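Local coordinates for protein putative beta-glucosidase (Bifidobacterium adolescentis, PDB 5WAB) that hydrolyses beta-glucosidic bonds as a glycoside hydrolase family 3 enzyme, and may also release terminal arabinopyranosyl units from ginsenosides, at residues G36-M41 against D283-T288; K101-L106 against S290-D295; G338-T343 against P377-D382; M406-P411 against L424-K429. All coordinates share one frame; numbering follows the deposited sequence.

Contact 1: G36-M41 against D283-T288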
loop_
_atom_site.group_PDB
_atom_site.type_symbol
_atom_site.label_atom_id
_atom_site.label_comp_id
_atom_site.label_asym_id
_atom_site.label_seq_id
_atom_site.Cartn_x
_atom_site.Cartn_y
_atom_site.Cartn_z
ATOM N N GLY A 36 11.668 -1.335 35.987
ATOM C CA GLY A 36 12.452 -1.490 34.780
ATOM C C GLY A 36 11.679 -1.584 33.490
ATOM O O GLY A 36 12.171 -2.183 32.528
ATOM N N ILE A 37 10.483 -1.016 33.436
ATOM C CA ILE A 37 9.673 -1.001 32.227
ATOM C C ILE A 37 9.478 0.451 31.808
ATOM O O ILE A 37 8.572 1.132 32.291
ATOM C CB ILE A 37 8.324 -1.707 32.442
ATOM C CG1 ILE A 37 8.553 -3.134 32.936
ATOM C CG2 ILE A 37 7.531 -1.723 31.143
ATOM C CD1 ILE A 37 7.274 -3.901 33.147
ATOM N N PRO A 38 10.309 0.959 30.904
ATOM C CA PRO A 38 10.173 2.358 30.484
ATOM C C PRO A 38 8.982 2.557 29.565
ATOM O O PRO A 38 8.589 1.664 28.810
ATOM C CB PRO A 38 11.489 2.642 29.752
ATOM C CG PRO A 38 12.442 1.570 30.238
ATOM C CD PRO A 38 11.583 0.367 30.463
ATOM N N GLY A 39 8.395 3.747 29.646
ATOM C CA GLY A 39 7.286 4.086 28.780
ATOM C C GLY A 39 7.770 4.743 27.505
ATOM O O GLY A 39 7.719 5.968 27.368
ATOM N N TYR A 40 8.251 3.929 26.569
ATOM C CA TYR A 40 8.830 4.433 25.333
ATOM C C TYR A 40 7.784 5.166 24.497
ATOM O O TYR A 40 6.584 4.895 24.572
ATOM C CB TYR A 40 9.418 3.284 24.516
ATOM C CG TYR A 40 10.608 2.586 25.146
ATOM C CD1 TYR A 40 11.619 3.310 25.763
ATOM C CD2 TYR A 40 10.721 1.197 25.111
ATOM C CE1 TYR A 40 12.708 2.676 26.325
ATOM C CE2 TYR A 40 11.806 0.555 25.671
ATOM C CZ TYR A 40 12.798 1.301 26.280
ATOM O OH TYR A 40 13.882 0.675 26.849
ATOM N N MET A 41 8.264 6.086 23.659
ATOM C CA MET A 41 7.389 6.894 22.822
ATOM C C MET A 41 6.940 6.116 21.591
ATOM O O MET A 41 7.718 5.384 20.974
ATOM C CB MET A 41 8.089 8.183 22.379
ATOM C CG MET A 41 7.241 9.054 21.450
ATOM S SD MET A 41 8.054 10.542 20.817
ATOM C CE MET A 41 8.233 11.517 22.311
ATOM N N ASP A 283 7.098 -7.688 26.762
ATOM C CA ASP A 283 7.932 -8.203 25.678
ATOM C C ASP A 283 8.235 -7.128 24.645
ATOM O O ASP A 283 9.338 -7.092 24.087
ATOM C CB ASP A 283 7.252 -9.393 24.998
ATOM C CG ASP A 283 7.188 -10.616 25.882
ATOM O OD1 ASP A 283 8.052 -10.758 26.767
ATOM O OD2 ASP A 283 6.272 -11.440 25.689
ATOM N N LEU A 284 7.266 -6.251 24.369
ATOM C CA LEU A 284 7.503 -5.153 23.437
ATOM C C LEU A 284 8.619 -4.245 23.935
ATOM O O LEU A 284 9.503 -3.847 23.168
ATOM C CB LEU A 284 6.222 -4.354 23.220
ATOM C CG LEU A 284 6.416 -3.131 22.324
ATOM C CD1 LEU A 284 6.915 -3.546 20.947
ATOM C CD2 LEU A 284 5.133 -2.342 22.233
ATOM N N VAL A 285 8.584 -3.889 25.219
ATOM C CA VAL A 285 9.648 -3.066 25.786
ATOM C C VAL A 285 10.989 -3.776 25.667
ATOM O O VAL A 285 11.996 -3.170 25.282
ATOM C CB VAL A 285 9.318 -2.698 27.245
ATOM C CG1 VAL A 285 10.539 -2.122 27.945
ATOM C CG2 VAL A 285 8.173 -1.687 27.287
ATOM N N ASN A 286 11.019 -5.081 25.959
ATOM C CA ASN A 286 12.273 -5.824 25.874
ATOM C C ASN A 286 12.761 -5.940 24.431
ATOM O O ASN A 286 13.971 -5.915 24.179
ATOM C CB ASN A 286 12.111 -7.197 26.523
ATOM C CG ASN A 286 11.985 -7.108 28.043
ATOM O OD1 ASN A 286 12.534 -6.198 28.663
ATOM N ND2 ASN A 286 11.258 -8.044 28.643
ATOM N N LYS A 287 11.837 -6.082 23.470
ATOM C CA LYS A 287 12.238 -6.143 22.066
ATOM C C LYS A 287 12.855 -4.831 21.596
ATOM O O LYS A 287 13.768 -4.841 20.761
ATOM C CB LYS A 287 11.036 -6.491 21.184
ATOM C CG LYS A 287 10.552 -7.924 21.301
ATOM C CD LYS A 287 9.335 -8.158 20.420
ATOM C CE LYS A 287 8.759 -9.553 20.634
ATOM N NZ LYS A 287 7.538 -9.796 19.800
ATOM N N THR A 288 12.387 -3.703 22.126
ATOM C CA THR A 288 12.844 -2.388 21.704
ATOM C C THR A 288 13.867 -1.782 22.652
ATOM O O THR A 288 14.332 -0.665 22.405
ATOM C CB THR A 288 11.652 -1.443 21.576
ATOM O OG1 THR A 288 11.039 -1.290 22.859
ATOM C CG2 THR A 288 10.630 -2.021 20.613
#
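In the TIM-barrel-type N-terminal domain of this family 3 hydrolase, the loop G36-M41 leads into the outer strand 41-44. It packs against the flank of helix 271-292. V285 is the centre of the contact, and its two methyls have separate jobs. CG1 is anti to the backbone N (chi1 167°) and meets both P38 and Y40. V285 CG1 lies 3.7 Å from both P38 CD and Y40 CE2. CG2, beside the backbone N, meets I37 instead, with V285 CG2 3.9 Å from I37 CG2. I37 turns CG2 anti to its own backbone N, so this branch does the touching.

Y40 points its CB toward the helix. Its CG is anti to the carbonyl carbon (chi1 -66°), which brings the ring over to V285; V285 crosses both Y40 and I37 at about a right angle. The carbonyl O of P38 sits above one ring face, offset toward the rim. V285 O lies at the ring edge, in plane. No hydrogen bond joins the two segments, and V285 carries the contact through apolar packing. R289 of the same helix donates NH2 to G36 O. T288 holds OG1 in the crowded position between N and carbonyl carbon (chi1 63°). There it turns back to the helix carbonyls of L284 and V285. T288 OG1 also lies obliquely to the Y40 ring, 3.4 Å from both Y40 CD2 and Y40 CE2.

Contact 2: K101-L106 against S290-D295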
loop_
_atom_site.group_PDB
_atom_site.type_symbol
_atom_site.label_atom_id
_atom_site.label_comp_id
_atom_site.label_asym_id
_atom_site.label_seq_id
_atom_site.Cartn_x
_atom_site.Cartn_y
_atom_site.Cartn_z
ATOM N N LYS A 101 14.580 8.532 20.043
ATOM C CA LYS A 101 14.070 7.736 21.162
ATOM C C LYS A 101 12.612 7.336 20.937
ATOM O O LYS A 101 11.755 7.511 21.804
ATOM C CB LYS A 101 14.230 8.488 22.487
ATOM C CG LYS A 101 15.574 9.199 22.650
ATOM C CD LYS A 101 16.780 8.293 22.439
ATOM C CE LYS A 101 16.989 7.305 23.562
ATOM N NZ LYS A 101 18.277 6.582 23.341
ATOM N N VAL A 102 12.336 6.799 19.748
ATOM C CA VAL A 102 11.009 6.319 19.365
ATOM C C VAL A 102 11.088 4.809 19.194
ATOM O O VAL A 102 11.785 4.317 18.297
ATOM C CB VAL A 102 10.512 6.986 18.072
ATOM C CG1 VAL A 102 9.207 6.347 17.625
ATOM C CG2 VAL A 102 10.334 8.481 18.267
ATOM N N ALA A 103 10.347 4.069 20.026
ATOM C CA ALA A 103 10.463 2.612 20.019
ATOM C C ALA A 103 9.594 1.956 18.956
ATOM O O ALA A 103 9.946 0.880 18.458
ATOM C CB ALA A 103 10.109 2.035 21.391
ATOM N N VAL A 104 8.455 2.552 18.619
ATOM C CA VAL A 104 7.555 2.005 17.611
ATOM C C VAL A 104 7.143 3.131 16.677
ATOM O O VAL A 104 6.738 4.205 17.136
ATOM C CB VAL A 104 6.312 1.350 18.239
ATOM C CG1 VAL A 104 5.460 0.697 17.170
ATOM C CG2 VAL A 104 6.709 0.349 19.313
ATOM N N ILE A 105 7.261 2.894 15.372
ATOM C CA ILE A 105 6.783 3.826 14.357
ATOM C C ILE A 105 5.496 3.257 13.774
ATOM O O ILE A 105 5.438 2.076 13.414
ATOM C CB ILE A 105 7.858 4.071 13.281
ATOM C CG1 ILE A 105 7.410 5.141 12.289
ATOM C CG2 ILE A 105 8.264 2.778 12.570
ATOM C CD1 ILE A 105 8.554 5.732 11.509
ATOM N N LEU A 106 4.454 4.090 13.704
ATOM C CA LEU A 106 3.084 3.610 13.488
ATOM C C LEU A 106 2.805 3.449 11.996
ATOM O O LEU A 106 2.143 4.263 11.353
ATOM C CB LEU A 106 2.083 4.551 14.149
ATOM C CG LEU A 106 2.242 4.683 15.664
ATOM C CD1 LEU A 106 1.237 5.668 16.249
ATOM C CD2 LEU A 106 2.114 3.318 16.324
ATOM N N SER A 290 17.078 -2.468 23.504
ATOM C CA SER A 290 18.439 -2.237 23.032
ATOM C C SER A 290 18.525 -0.973 22.186
ATOM O O SER A 290 19.405 -0.131 22.397
ATOM C CB SER A 290 18.938 -3.453 22.254
ATOM O OG SER A 290 20.347 -3.411 22.115
ATOM N N ALA A 291 17.627 -0.827 21.209
ATOM C CA ALA A 291 17.687 0.345 20.340
ATOM C C ALA A 291 17.447 1.637 21.111
ATOM O O ALA A 291 18.017 2.676 20.767
ATOM C CB ALA A 291 16.682 0.210 19.197
ATOM N N MET A 292 16.636 1.592 22.169
ATOM C CA MET A 292 16.380 2.792 22.956
ATOM C C MET A 292 17.459 3.057 23.998
ATOM O O MET A 292 17.430 4.109 24.646
ATOM C CB MET A 292 15.016 2.704 23.649
ATOM C CG MET A 292 13.811 2.581 22.716
ATOM S SD MET A 292 13.549 3.989 21.623
ATOM C CE MET A 292 14.252 3.402 20.079
ATOM N N SER A 293 18.414 2.149 24.171
ATOM C CA SER A 293 19.533 2.399 25.065
ATOM C C SER A 293 20.742 2.979 24.343
ATOM O O SER A 293 21.740 3.291 24.999
ATOM C CB SER A 293 19.926 1.109 25.790
ATOM O OG SER A 293 18.852 0.641 26.581
ATOM N N ILE A 294 20.669 3.149 23.022
ATOM C CA ILE A 294 21.754 3.766 22.265
ATOM C C ILE A 294 21.787 5.260 22.567
ATOM O O ILE A 294 20.805 5.976 22.337
ATOM C CB ILE A 294 21.587 3.514 20.761
ATOM C CG1 ILE A 294 21.678 2.020 20.441
ATOM C CG2 ILE A 294 22.618 4.308 19.965
ATOM C CD1 ILE A 294 21.544 1.711 18.961
ATOM N N ASP A 295 22.933 5.742 23.042
ATOM C CA ASP A 295 23.087 7.126 23.462
ATOM C C ASP A 295 23.729 7.965 22.368
ATOM O O ASP A 295 24.712 7.551 21.744
ATOM C CB ASP A 295 23.929 7.221 24.736
ATOM C CG ASP A 295 23.112 7.022 25.998
ATOM O OD1 ASP A 295 22.636 5.892 26.238
ATOM O OD2 ASP A 295 22.950 8.004 26.754
#
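No aromatic ring takes part between K101-L106 and S290-D295; the flat groups that matter are peptides. The end of M292 lies over one face of the V102-A103 peptide. M292 SD is 3.6 Å from A103 N, and M292 CE is 3.2 Å from V102 O. The second flat group is the M292 carbonyl. K101 NZ donates to M292 O at 2.9 Å from well above the carbonyl plane, 58° out of it, and not along a lone pair.

The K101 chain bends at chi2 and chi3 to bring its amine there. M292 also bends at chi2 and chi3, and so folds its thioether back onto the strand. A103 CB touches M292 SD at 4.0 Å. The contact thus joins strand 102-106 of the barrel sheet to the end of helix 271-292. Y40 packs on both A103 and M292. An alanine at M292 removes SD and CE, and would probably strip this cover from the V102-A103 peptide and loosen the helix end against the strand.

The chemistry is split: a buried thioether packs on backbone, while an exposed lysine meets a carbonyl at a helix C-terminus, where its charge would probably be favoured.

Contact 3: G338-T343 against P377-D382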
loop_
_atom_site.group_PDB
_atom_site.type_symbol
_atom_site.label_atom_id
_atom_site.label_comp_id
_atom_site.label_asym_id
_atom_site.label_seq_id
_atom_site.Cartn_x
_atom_site.Cartn_y
_atom_site.Cartn_z
ATOM N N GLY A 338 2.574 25.600 -14.015
ATOM C CA GLY A 338 1.867 24.909 -12.940
ATOM C C GLY A 338 2.505 25.228 -11.603
ATOM O O GLY A 338 3.709 25.066 -11.402
ATOM N N GLU A 339 1.668 25.686 -10.667
ATOM C CA GLU A 339 2.144 26.097 -9.350
ATOM C C GLU A 339 2.776 24.940 -8.579
ATOM O O GLU A 339 3.545 25.178 -7.643
ATOM C CB GLU A 339 0.988 26.713 -8.554
ATOM C CG GLU A 339 1.370 27.311 -7.208
ATOM C CD GLU A 339 2.440 28.374 -7.330
ATOM O OE1 GLU A 339 2.407 29.139 -8.318
ATOM O OE2 GLU A 339 3.309 28.451 -6.436
ATOM N N PHE A 340 2.455 23.695 -8.939
ATOM C CA PHE A 340 3.071 22.550 -8.277
ATOM C C PHE A 340 4.584 22.543 -8.458
ATOM O O PHE A 340 5.306 21.976 -7.630
ATOM C CB PHE A 340 2.484 21.243 -8.816
ATOM C CG PHE A 340 1.032 21.039 -8.486
ATOM C CD1 PHE A 340 0.642 20.687 -7.204
ATOM C CD2 PHE A 340 0.060 21.173 -9.460
ATOM C CE1 PHE A 340 -0.695 20.489 -6.899
ATOM C CE2 PHE A 340 -1.276 20.975 -9.161
ATOM C CZ PHE A 340 -1.654 20.634 -7.879
ATOM N N ALA A 341 5.083 23.160 -9.531
ATOM C CA ALA A 341 6.522 23.186 -9.760
ATOM C C ALA A 341 7.240 24.110 -8.787
ATOM O O ALA A 341 8.416 23.887 -8.480
ATOM C CB ALA A 341 6.815 23.606 -11.196
ATOM N N ARG A 342 6.566 25.151 -8.304
ATOM C CA ARG A 342 7.147 26.043 -7.308
ATOM C C ARG A 342 6.708 25.710 -5.889
ATOM O O ARG A 342 7.525 25.772 -4.965
ATOM C CB ARG A 342 6.821 27.500 -7.644
ATOM C CG ARG A 342 7.411 28.500 -6.671
ATOM C CD ARG A 342 7.114 29.916 -7.102
ATOM N NE ARG A 342 5.723 30.117 -7.475
ATOM C CZ ARG A 342 5.233 31.287 -7.867
ATOM N NH1 ARG A 342 6.030 32.344 -7.926
ATOM N NH2 ARG A 342 3.953 31.403 -8.195
ATOM N N THR A 343 5.439 25.350 -5.691
ATOM C CA THR A 343 4.927 24.938 -4.387
ATOM C C THR A 343 4.556 23.466 -4.482
ATOM O O THR A 343 3.413 23.127 -4.823
ATOM C CB THR A 343 3.718 25.774 -3.965
ATOM O OG1 THR A 343 4.020 27.167 -4.119
ATOM C CG2 THR A 343 3.358 25.485 -2.512
ATOM N N PRO A 377 3.026 30.393 -13.259
ATOM C CA PRO A 377 2.172 29.592 -12.362
ATOM C C PRO A 377 0.970 28.999 -13.072
ATOM O O PRO A 377 0.610 27.843 -12.819
ATOM C CB PRO A 377 1.757 30.599 -11.279
ATOM C CG PRO A 377 2.774 31.698 -11.359
ATOM C CD PRO A 377 3.167 31.784 -12.800
ATOM N N GLY A 378 0.350 29.753 -13.971
ATOM C CA GLY A 378 -0.814 29.276 -14.709
ATOM C C GLY A 378 -2.096 29.238 -13.924
ATOM O O GLY A 378 -3.129 29.723 -14.393
ATOM N N PHE A 379 -2.058 28.673 -12.721
ATOM C CA PHE A 379 -3.246 28.531 -11.895
ATOM C C PHE A 379 -2.825 28.576 -10.434
ATOM O O PHE A 379 -1.638 28.517 -10.103
ATOM C CB PHE A 379 -3.998 27.236 -12.224
ATOM C CG PHE A 379 -3.153 25.997 -12.107
ATOM C CD1 PHE A 379 -3.098 25.282 -10.920
ATOM C CD2 PHE A 379 -2.408 25.546 -13.184
ATOM C CE1 PHE A 379 -2.320 24.143 -10.814
ATOM C CE2 PHE A 379 -1.626 24.409 -13.082
ATOM C CZ PHE A 379 -1.583 23.708 -11.898
ATOM N N THR A 380 -3.813 28.688 -9.558
ATOM C CA THR A 380 -3.575 28.679 -8.125
ATOM C C THR A 380 -4.001 27.347 -7.522
ATOM O O THR A 380 -4.824 26.617 -8.080
ATOM C CB THR A 380 -4.318 29.835 -7.453
ATOM O OG1 THR A 380 -5.700 29.794 -7.824
ATOM C CG2 THR A 380 -3.720 31.160 -7.889
ATOM N N LEU A 381 -3.406 27.022 -6.371
ATOM C CA LEU A 381 -3.685 25.765 -5.686
ATOM C C LEU A 381 -4.879 25.859 -4.747
ATOM O O LEU A 381 -4.932 25.142 -3.741
ATOM C CB LEU A 381 -2.441 25.292 -4.933
ATOM C CG LEU A 381 -1.210 25.034 -5.813
ATOM C CD1 LEU A 381 -0.046 24.473 -5.000
ATOM C CD2 LEU A 381 -1.553 24.118 -6.978
ATOM N N ASP A 382 -5.835 26.721 -5.050
ATOM C CA ASP A 382 -7.035 26.912 -4.254
ATOM C C ASP A 382 -8.265 26.616 -5.101
ATOM O O ASP A 382 -8.171 26.284 -6.286
ATOM C CB ASP A 382 -7.094 28.329 -3.676
ATOM C CG ASP A 382 -6.833 29.402 -4.712
ATOM O OD1 ASP A 382 -7.229 29.229 -5.886
ATOM O OD2 ASP A 382 -6.234 30.433 -4.342
#
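The two loops follow the neighbouring parallel strands 334-337 and 373-376 and come closest at E339 and P377, with CA atoms 4.6 Å apart; G338 has positive phi and backbone angles that call for glycine. E339 organises the polar side. Its CG is anti to the backbone N and its chain bends at chi2. R342 grips the carboxylate side-on with two nitrogens. R342 NH2 bonds E339 OE1 at 2.7 Å, nearly straight at 171°, on the syn lone pair. R342 NE bonds E339 OE2, also on the syn side. T343 OG1 takes the anti lone pair of E339 OE2 at 2.7 Å. P377 lies along this salt bridge, with P377 CB 3.4 Å from E339 OE1 and P377 CG 3.4 Å from R342 NH2. An alanine at E339 removes the carboxylate, and would probably cost R342 its salt bridge, T343 its acceptor and P377 and L381 part of their packing.

L381 supplies the apolar side. L381 CG meets E339 CG at 3.7 Å. L381 CD2 sits over one face of the F340 ring, 3.7 Å from the centroid, in a CH-pi contact. The F340 and F379 rings meet obliquely, F340 CE2 lying 3.7 Å from F379 CE1.

Around this core, F340 packs on F407 of strand 403-409 and F379 on L408. F379 also rests on L433 of helix 428-438. P377 touches E393 of helix 388-399, and A341 touches L363 of helix 362-368.

Contact 4: M406-P411 against L424-K429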
loop_
_atom_site.group_PDB
_atom_site.type_symbol
_atom_site.label_atom_id
_atom_site.label_comp_id
_atom_site.label_asym_id
_atom_site.label_seq_id
_atom_site.Cartn_x
_atom_site.Cartn_y
_atom_site.Cartn_z
ATOM N N MET A 406 4.184 20.815 -17.850
ATOM C CA MET A 406 3.039 21.320 -17.106
ATOM C C MET A 406 2.751 20.409 -15.925
ATOM O O MET A 406 2.545 19.204 -16.100
ATOM C CB MET A 406 1.802 21.416 -17.990
ATOM C CG MET A 406 0.656 22.118 -17.303
ATOM S SD MET A 406 -0.650 22.476 -18.466
ATOM C CE MET A 406 0.291 23.380 -19.688
ATOM N N PHE A 407 2.716 20.992 -14.730
ATOM C CA PHE A 407 2.542 20.239 -13.491
ATOM C C PHE A 407 1.117 20.436 -12.989
ATOM O O PHE A 407 0.744 21.535 -12.563
ATOM C CB PHE A 407 3.575 20.675 -12.456
ATOM C CG PHE A 407 4.969 20.211 -12.769
ATOM C CD1 PHE A 407 5.697 20.799 -13.794
ATOM C CD2 PHE A 407 5.554 19.192 -12.043
ATOM C CE1 PHE A 407 6.977 20.380 -14.090
ATOM C CE2 PHE A 407 6.841 18.767 -12.333
ATOM C CZ PHE A 407 7.549 19.360 -13.356
ATOM N N LEU A 408 0.323 19.375 -13.047
ATOM C CA LEU A 408 -1.078 19.399 -12.661
ATOM C C LEU A 408 -1.319 18.408 -11.524
ATOM O O LEU A 408 -0.433 17.638 -11.134
ATOM C CB LEU A 408 -1.956 19.070 -13.866
ATOM C CG LEU A 408 -1.595 19.869 -15.119
ATOM C CD1 LEU A 408 -2.381 19.383 -16.336
ATOM C CD2 LEU A 408 -1.815 21.358 -14.871
ATOM N N GLY A 409 -2.538 18.406 -11.008
ATOM C CA GLY A 409 -2.881 17.453 -9.983
ATOM C C GLY A 409 -3.817 18.050 -8.954
ATOM O O GLY A 409 -4.470 19.066 -9.190
ATOM N N LEU A 410 -3.868 17.384 -7.798
ATOM C CA LEU A 410 -4.816 17.713 -6.748
ATOM C C LEU A 410 -4.161 18.616 -5.719
ATOM O O LEU A 410 -3.102 18.255 -5.187
ATOM C CB LEU A 410 -5.309 16.440 -6.076
ATOM C CG LEU A 410 -5.926 15.380 -6.982
ATOM C CD1 LEU A 410 -6.286 14.146 -6.161
ATOM C CD2 LEU A 410 -7.141 15.937 -7.691
ATOM N N PRO A 411 -4.713 19.789 -5.426
ATOM C CA PRO A 411 -4.249 20.551 -4.265
ATOM C C PRO A 411 -4.675 19.849 -2.986
ATOM O O PRO A 411 -5.472 18.910 -2.999
ATOM C CB PRO A 411 -4.938 21.910 -4.419
ATOM C CG PRO A 411 -5.473 21.927 -5.806
ATOM C CD PRO A 411 -5.758 20.510 -6.163
ATOM N N LEU A 424 -13.008 11.800 -9.291
ATOM C CA LEU A 424 -11.655 11.428 -9.678
ATOM C C LEU A 424 -10.941 12.539 -10.439
ATOM O O LEU A 424 -9.712 12.495 -10.558
ATOM C CB LEU A 424 -11.669 10.143 -10.524
ATOM C CG LEU A 424 -12.054 8.861 -9.783
ATOM C CD1 LEU A 424 -12.068 7.655 -10.705
ATOM C CD2 LEU A 424 -11.108 8.635 -8.616
ATOM N N ASP A 425 -11.676 13.547 -10.908
ATOM C CA ASP A 425 -11.123 14.552 -11.805
ATOM C C ASP A 425 -10.172 15.496 -11.072
ATOM O O ASP A 425 -10.309 15.749 -9.872
ATOM C CB ASP A 425 -12.254 15.359 -12.454
ATOM C CG ASP A 425 -13.254 14.483 -13.199
ATOM O OD1 ASP A 425 -12.859 13.414 -13.703
ATOM O OD2 ASP A 425 -14.444 14.856 -13.278
ATOM N N ILE A 426 -9.186 15.999 -11.810
ATOM C CA ILE A 426 -8.327 17.094 -11.360
ATOM C C ILE A 426 -9.120 18.389 -11.500
ATOM O O ILE A 426 -10.163 18.389 -12.166
ATOM C CB ILE A 426 -7.015 17.138 -12.156
ATOM C CG1 ILE A 426 -7.284 17.577 -13.598
ATOM C CG2 ILE A 426 -6.317 15.782 -12.087
ATOM C CD1 ILE A 426 -6.033 17.775 -14.425
ATOM N N PRO A 427 -8.704 19.496 -10.877
ATOM C CA PRO A 427 -9.491 20.734 -10.977
ATOM C C PRO A 427 -9.733 21.161 -12.423
ATOM O O PRO A 427 -8.849 21.067 -13.277
ATOM C CB PRO A 427 -8.637 21.755 -10.221
ATOM C CG PRO A 427 -7.907 20.942 -9.214
ATOM C CD PRO A 427 -7.604 19.631 -9.900
ATOM N N ALA A 428 -10.953 21.647 -12.679
ATOM C CA ALA A 428 -11.382 21.979 -14.037
ATOM C C ALA A 428 -10.595 23.141 -14.631
ATOM O O ALA A 428 -10.354 23.166 -15.845
ATOM C CB ALA A 428 -12.876 22.303 -14.045
ATOM N N LYS A 429 -10.210 24.120 -13.810
ATOM C CA LYS A 429 -9.440 25.241 -14.336
ATOM C C LYS A 429 -8.047 24.807 -14.785
ATOM O O LYS A 429 -7.460 25.441 -15.671
ATOM C CB LYS A 429 -9.374 26.361 -13.295
ATOM C CG LYS A 429 -8.692 25.994 -11.991
ATOM C CD LYS A 429 -8.721 27.172 -11.024
ATOM C CE LYS A 429 -8.008 26.843 -9.725
ATOM N NZ LYS A 429 -7.994 27.999 -8.788
#
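This contact belongs to a beta-alpha-beta unit of strand 403-409, helix 428-438 and strand 444-449 in the family 3 C-terminal domain. It joins the end of the first strand to the turn that enters the helix. No hydrogen bond links the two segments; the fit is one of shape.

I426 is the main bump. It sits across the backbone of G409, between the side chains of L408 and L410. I426 CD1 reaches along the strand to L408, 4.3 Å from L408 CB. Its CG2 branches off at about a right angle to that, toward L410, with I426 CG2 4.5 Å from L410 CD2. L410 CG is anti to the carbonyl carbon (chi1 -55°), which brings CD2 alongside the D425-I426 backbone. L410 CD2 lies 3.9 Å from D425 O and 4.0 Å from I426 CA.

G409 has backbone angles that call for glycine, since a CB would jam against the preceding carbonyl. Its N donates to Q430 OE1 of helix 428-438, tying strand end to helix start. D425 OD1 is hydrogen-bonded to S455 OG.

P427 is the N-cap residue and the second bump, and fits into the angle between G409 O and the P411 ring. It meets P411 tip to tip, with P427 CG 3.8 Å from P411 CD. The next ring atom meets the strand backbone: P427 CD lies 3.3 Å from G409 O.

The four contacts form two pairs in two domains. Contacts 1 and 2 lie in the barrel-type N-terminal domain, with centres 9 Å apart. They share helix 271-292; contact 1 leads into strand 41-44 and contact 2 uses its neighbour 102-106. Their segments alternate along the chain. M41 O probably accepts from A103 N between them. Contacts 3 and 4 follow in series in the C-terminal domain, with centres 10 Å apart. Both lie at the ends of strands in its mixed six-stranded sheet. A D382-K429 salt bridge joins them. About 40 Å separates the centres of contacts 2 and 4. Each pair packs mainly within its own domain.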